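Local coordinates for protein hydroxyethylthiazole kinase (Pyrococcus horikoshii, PDB 3HPD) that probably phosphorylates the hydroxyl group of 4-methyl-5-(2-hydroxyethyl)thiazole with magnesium and ATP, a salvage step on the way to thiamine diphosphate, at residues 7-11 with 203-208; 15-21 with 38-44. The contacts are given in a common frame with arbitrary orientation. Numbering follows the deposited sequence.

Contact 1: 7-11 with 203-208; sequences ALKRV and AFVAVT
At the centre, Val11 of helix 2-14 (chi1 t) sets CG2 over one face of the Phe204 ring, 4.2 Å from its centroid and 26° off the normal, a CH-pi contact. The same CG2 lies 3.7 Å from CG2 of Val207, and Val11 CG1 is 4.2 Å from Ala203 CB. At the edge of the ring (chi1 m) lie Ala7 CB, 3.8 Å from Phe204 CD1, and Leu8 N, 3.7 Å from Phe204 CE1; Leu8 CD1 makes a separate apolar contact with Phe204 CZ at 4.2 Å. The closest CA pairs are Val11-Phe204, Arg10-Val207 and Ala7-Thr208, at 6.3 to 6.6 Å. Residues 7-11 are helical, whereas 203-208 carry the last part of helix 193-205 into a turn, with extended angles at Thr208 (-156/160). At the polar edge Arg10, folded back by chi3 m, donates from NE to Val207 O (2.9 Å, 164°). Helix 2-14 thus packs against the C-terminal end of helix 193-205 and the turn that follows, within the alpha/beta ribokinase-like fold.

Contact 2: 15-21 with 38-44; sequences RPLVHNI and GASPVMA
Backbone hydrogen bonds link Val18 N to Ser40 O and Asn20 N to Val42 O, both 2.8 Å, and Ser40 N to Pro16 O at 2.9 Å; Val42 N to Val18 O is longer at 3.2 Å, and Ala44 N to Asn20 O is weak at 3.3 Å. The His19 ring (chi1 t) adds a side-chain hydrogen bond, NE2 donating to Ala44 O at 2.8 Å where the strands end. At the other end a water lies 2.9 Å from Arg15 O, to which it donates, and 2.8 Å from Ser40 OG. Strands 17-21 and 40-43 run parallel, pairing Leu17 with Ser40, Val18 with Pro41, His19 with Val42 and Asn20 with Met43. CA-H...O contacts, such as Leu17 CA to Ser40 O at 3.3 Å, lie between the backbone hydrogen bonds. The strand axes approach to 4.7 Å and cross at -26°. With helix 27-37 they form a beta-alpha-beta crossover, and strand 40-43 is an edge strand of the sheet within this chain. Gly38, at phi 126°, ends that helix as C-prime of a Schellman motif, and Arg15 also has positive phi after helix 2-14. On one face Leu17 CD1 (chi1 t, chi2 p) packs 3.8 Å from Val42 CG1, and helix 50-56 touches Val42 and His19. On the other, Asn20 CB lies 3.6 Å from Met43 CE (chi1 m, chi2 p), and helix 27-37 covers Asn20, Pro41 and Met43. Met43 is a predicted substrate-binding residue and packs on Val25 of a second subunit.

The two contacts, with centres 13 Å apart, meet directly. Helix 2-14 leads through Arg15 and Pro16 into strand 17-21, and Val11 O of contact 1 lies 3.2 Å from Pro16 CD of contact 2. From the 203-208 segment, Ala203 CA packs 3.6 Å from Val18 CG2, Ala203 CB 3.7 Å from Ala39 CB, and Ala206 CB 3.7 Å from Pro16 CB. Leu34 of helix 27-37 touches both contacts, and Leu37 packs on contact 1. Contact 2 carries Met43, predicted to bind the substrate, while contact 1 is set back: the side chain of Ala203 is about 11 Å from that of Met43, and that of Phe204 about 11 Å from the side chain of Lys118, a predicted ATP-binding residue.

Contact 1: 7-11 with 203-208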
loop_
_atom_site.group_PDB
_atom_site.type_symbol
_atom_site.label_atom_id
_atom_site.label_comp_id
_atom_site.label_asym_id
_atom_site.label_seq_id
_atom_site.Cartn_x
_atom_site.Cartn_y
_atom_site.Cartn_z
ATOM N N ALA A 7 -4.989 -0.319 -29.669
ATOM C CA ALA A 7 -5.564 -0.750 -28.396
ATOM C C ALA A 7 -5.320 0.315 -27.322
ATOM O O ALA A 7 -6.218 0.644 -26.538
ATOM C CB ALA A 7 -4.955 -2.081 -27.963
ATOM N N LEU A 8 -4.101 0.846 -27.289
ATOM C CA LEU A 8 -3.745 1.870 -26.314
ATOM C C LEU A 8 -4.643 3.082 -26.498
ATOM O O LEU A 8 -5.149 3.646 -25.530
ATOM C CB LEU A 8 -2.283 2.290 -26.482
ATOM C CG LEU A 8 -1.779 3.358 -25.503
ATOM C CD1 LEU A 8 -1.895 2.840 -24.078
ATOM C CD2 LEU A 8 -0.336 3.712 -25.822
ATOM N N LYS A 9 -4.836 3.478 -27.752
ATOM C CA LYS A 9 -5.684 4.619 -28.056
ATOM C C LYS A 9 -7.105 4.362 -27.567
ATOM O O LYS A 9 -7.741 5.254 -27.001
ATOM C CB LYS A 9 -5.677 4.897 -29.562
ATOM C CG LYS A 9 -4.349 5.440 -30.071
ATOM C CD LYS A 9 -4.375 5.676 -31.575
ATOM C CE LYS A 9 -3.050 6.248 -32.064
ATOM N NZ LYS A 9 -3.047 6.436 -33.544
ATOM N N ARG A 10 -7.598 3.141 -27.775
ATOM C CA ARG A 10 -8.947 2.784 -27.339
ATOM C C ARG A 10 -9.090 2.838 -25.820
ATOM O O ARG A 10 -10.116 3.282 -25.300
ATOM C CB ARG A 10 -9.330 1.386 -27.835
ATOM C CG ARG A 10 -9.630 1.322 -29.322
ATOM C CD ARG A 10 -10.488 0.108 -29.666
ATOM N NE ARG A 10 -9.810 -1.150 -29.378
ATOM C CZ ARG A 10 -8.698 -1.553 -29.987
ATOM N NH1 ARG A 10 -8.137 -0.795 -30.920
ATOM N NH2 ARG A 10 -8.146 -2.714 -29.663
ATOM N N VAL A 11 -8.066 2.378 -25.109
ATOM C CA VAL A 11 -8.103 2.404 -23.651
ATOM C C VAL A 11 -8.223 3.844 -23.169
ATOM O O VAL A 11 -9.037 4.157 -22.305
ATOM C CB VAL A 11 -6.823 1.786 -23.037
ATOM C CG1 VAL A 11 -6.747 2.108 -21.544
ATOM C CG2 VAL A 11 -6.824 0.285 -23.242
ATOM N N ALA A 203 -7.573 -3.507 -18.424
ATOM C CA ALA A 203 -7.985 -2.327 -19.177
ATOM C C ALA A 203 -8.017 -2.632 -20.676
ATOM O O ALA A 203 -8.962 -2.264 -21.371
ATOM C CB ALA A 203 -7.036 -1.163 -18.898
ATOM N N PHE A 204 -6.987 -3.310 -21.171
ATOM C CA PHE A 204 -6.921 -3.645 -22.589
ATOM C C PHE A 204 -7.998 -4.632 -23.021
ATOM O O PHE A 204 -8.570 -4.495 -24.100
ATOM C CB PHE A 204 -5.543 -4.218 -22.935
ATOM C CG PHE A 204 -4.475 -3.173 -23.086
ATOM C CD1 PHE A 204 -4.393 -2.410 -24.247
ATOM C CD2 PHE A 204 -3.555 -2.947 -22.066
ATOM C CE1 PHE A 204 -3.409 -1.429 -24.392
ATOM C CE2 PHE A 204 -2.567 -1.969 -22.197
ATOM C CZ PHE A 204 -2.492 -1.210 -23.364
ATOM N N VAL A 205 -8.287 -5.620 -22.180
ATOM C CA VAL A 205 -9.285 -6.622 -22.540
ATOM C C VAL A 205 -10.700 -6.041 -22.570
ATOM O O VAL A 205 -11.616 -6.636 -23.137
ATOM C CB VAL A 205 -9.211 -7.854 -21.591
ATOM C CG1 VAL A 205 -9.950 -7.584 -20.292
ATOM C CG2 VAL A 205 -9.757 -9.078 -22.300
ATOM N N ALA A 206 -10.871 -4.866 -21.975
ATOM C CA ALA A 206 -12.172 -4.212 -21.973
ATOM C C ALA A 206 -12.439 -3.583 -23.344
ATOM O O ALA A 206 -13.590 -3.323 -23.699
ATOM C CB ALA A 206 -12.219 -3.135 -20.888
ATOM N N VAL A 207 -11.382 -3.353 -24.119
ATOM C CA VAL A 207 -11.535 -2.726 -25.429
ATOM C C VAL A 207 -11.057 -3.533 -26.642
ATOM O O VAL A 207 -11.210 -3.088 -27.778
ATOM C CB VAL A 207 -10.835 -1.344 -25.463
ATOM C CG1 VAL A 207 -11.443 -0.427 -24.410
ATOM C CG2 VAL A 207 -9.340 -1.506 -25.231
ATOM N N THR A 208 -10.479 -4.707 -26.411
ATOM C CA THR A 208 -10.006 -5.544 -27.511
ATOM C C THR A 208 -9.946 -7.010 -27.090
ATOM O O THR A 208 -9.916 -7.316 -25.899
ATOM C CB THR A 208 -8.616 -5.071 -28.015
ATOM O OG1 THR A 208 -8.120 -5.986 -28.999
ATOM C CG2 THR A 208 -7.633 -4.967 -26.870
#

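Contact 2: 15-21 with 38-44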
loop_
_atom_site.group_PDB
_atom_site.type_symbol
_atom_site.label_atom_id
_atom_site.label_comp_id
_atom_site.label_asym_id
_atom_site.label_seq_id
_atom_site.Cartn_x
_atom_site.Cartn_y
_atom_site.Cartn_z
ATOM N N ARG A 15 -11.557 4.994 -21.482
ATOM C CA ARG A 15 -11.335 5.049 -20.035
ATOM C C ARG A 15 -12.148 3.963 -19.316
ATOM O O ARG A 15 -13.007 4.263 -18.489
ATOM C CB ARG A 15 -11.738 6.426 -19.495
ATOM C CG ARG A 15 -11.047 7.623 -20.159
ATOM C CD ARG A 15 -9.844 8.110 -19.360
ATOM N NE ARG A 15 -8.568 7.697 -19.936
ATOM C CZ ARG A 15 -7.811 8.461 -20.711
ATOM N NH1 ARG A 15 -8.195 9.696 -21.014
ATOM N NH2 ARG A 15 -6.668 7.990 -21.183
ATOM N N PRO A 16 -11.876 2.684 -19.610
ATOM C CA PRO A 16 -12.615 1.591 -18.970
ATOM C C PRO A 16 -12.442 1.507 -17.450
ATOM O O PRO A 16 -11.395 1.874 -16.911
ATOM C CB PRO A 16 -12.070 0.354 -19.678
ATOM C CG PRO A 16 -10.642 0.737 -19.936
ATOM C CD PRO A 16 -10.769 2.161 -20.432
ATOM N N LEU A 17 -13.483 1.032 -16.771
ATOM C CA LEU A 17 -13.449 0.859 -15.321
ATOM C C LEU A 17 -13.033 -0.591 -15.091
ATOM O O LEU A 17 -13.715 -1.513 -15.533
ATOM C CB LEU A 17 -14.835 1.113 -14.710
ATOM C CG LEU A 17 -14.982 0.854 -13.203
ATOM C CD1 LEU A 17 -13.992 1.715 -12.427
ATOM C CD2 LEU A 17 -16.405 1.161 -12.761
ATOM N N VAL A 18 -11.911 -0.789 -14.410
ATOM C CA VAL A 18 -11.412 -2.135 -14.163
ATOM C C VAL A 18 -11.542 -2.499 -12.693
ATOM O O VAL A 18 -10.882 -1.916 -11.833
ATOM C CB VAL A 18 -9.931 -2.258 -14.603
ATOM C CG1 VAL A 18 -9.436 -3.685 -14.396
ATOM C CG2 VAL A 18 -9.793 -1.850 -16.065
ATOM N N HIS A 19 -12.415 -3.462 -12.419
ATOM C CA HIS A 19 -12.667 -3.925 -11.062
ATOM C C HIS A 19 -11.591 -4.909 -10.616
ATOM O O HIS A 19 -11.399 -5.952 -11.242
ATOM C CB HIS A 19 -14.041 -4.600 -11.003
ATOM C CG HIS A 19 -14.382 -5.173 -9.663
ATOM N ND1 HIS A 19 -15.444 -6.030 -9.472
ATOM C CD2 HIS A 19 -13.802 -5.014 -8.448
ATOM C CE1 HIS A 19 -15.503 -6.377 -8.198
ATOM N NE2 HIS A 19 -14.518 -5.774 -7.556
ATOM N N ASN A 20 -10.895 -4.577 -9.531
ATOM C CA ASN A 20 -9.841 -5.440 -9.005
ATOM C C ASN A 20 -10.193 -6.056 -7.657
ATOM O O ASN A 20 -10.596 -5.352 -6.727
ATOM C CB ASN A 20 -8.527 -4.657 -8.820
ATOM C CG ASN A 20 -7.922 -4.192 -10.127
ATOM O OD1 ASN A 20 -6.872 -4.684 -10.551
ATOM N ND2 ASN A 20 -8.574 -3.232 -10.773
ATOM N N ILE A 21 -10.060 -7.375 -7.569
ATOM C CA ILE A 21 -10.254 -8.104 -6.319
ATOM C C ILE A 21 -8.819 -8.596 -6.248
ATOM O O ILE A 21 -8.465 -9.628 -6.815
ATOM C CB ILE A 21 -11.239 -9.266 -6.480
ATOM C CG1 ILE A 21 -12.588 -8.718 -6.959
ATOM C CG2 ILE A 21 -11.401 -9.990 -5.148
ATOM C CD1 ILE A 21 -13.624 -9.779 -7.255
ATOM N N GLY A 38 -4.476 5.303 -18.297
ATOM C CA GLY A 38 -5.641 5.992 -18.827
ATOM C C GLY A 38 -6.953 5.307 -18.486
ATOM O O GLY A 38 -8.008 5.687 -18.992
ATOM N N ALA A 39 -6.898 4.286 -17.637
ATOM C CA ALA A 39 -8.110 3.572 -17.236
ATOM C C ALA A 39 -8.497 4.019 -15.828
ATOM O O ALA A 39 -7.826 4.865 -15.238
ATOM C CB ALA A 39 -7.870 2.064 -17.264
ATOM N N SER A 40 -9.585 3.462 -15.302
ATOM C CA SER A 40 -10.048 3.797 -13.957
ATOM C C SER A 40 -10.143 2.529 -13.114
ATOM O O SER A 40 -10.802 1.566 -13.500
ATOM C CB SER A 40 -11.424 4.469 -14.009
ATOM O OG SER A 40 -11.361 5.713 -14.683
ATOM N N PRO A 41 -9.479 2.513 -11.949
ATOM C CA PRO A 41 -9.542 1.321 -11.107
ATOM C C PRO A 41 -10.603 1.426 -10.021
ATOM O O PRO A 41 -11.022 2.517 -9.641
ATOM C CB PRO A 41 -8.158 1.285 -10.487
ATOM C CG PRO A 41 -7.940 2.753 -10.185
ATOM C CD PRO A 41 -8.425 3.432 -11.470
ATOM N N VAL A 42 -11.035 0.272 -9.539
ATOM C CA VAL A 42 -11.964 0.202 -8.427
ATOM C C VAL A 42 -11.648 -1.106 -7.725
ATOM O O VAL A 42 -11.683 -2.175 -8.337
ATOM C CB VAL A 42 -13.461 0.235 -8.852
ATOM C CG1 VAL A 42 -13.800 -0.934 -9.764
ATOM C CG2 VAL A 42 -14.339 0.204 -7.599
ATOM N N MET A 43 -11.280 -1.008 -6.452
ATOM C CA MET A 43 -10.966 -2.183 -5.653
ATOM C C MET A 43 -12.138 -2.447 -4.713
ATOM O O MET A 43 -12.494 -1.595 -3.899
ATOM C CB MET A 43 -9.686 -1.957 -4.840
ATOM C CG MET A 43 -8.387 -2.230 -5.601
ATOM S SD MET A 43 -8.177 -1.222 -7.078
ATOM C CE MET A 43 -6.580 -1.806 -7.658
ATOM N N ALA A 44 -12.748 -3.621 -4.844
ATOM C CA ALA A 44 -13.883 -3.993 -4.008
ATOM C C ALA A 44 -13.958 -5.510 -3.909
ATOM O O ALA A 44 -13.672 -6.220 -4.875
ATOM C CB ALA A 44 -15.172 -3.440 -4.597
HETATM O O HOH W 1 -13.720 5.834 -16.214
#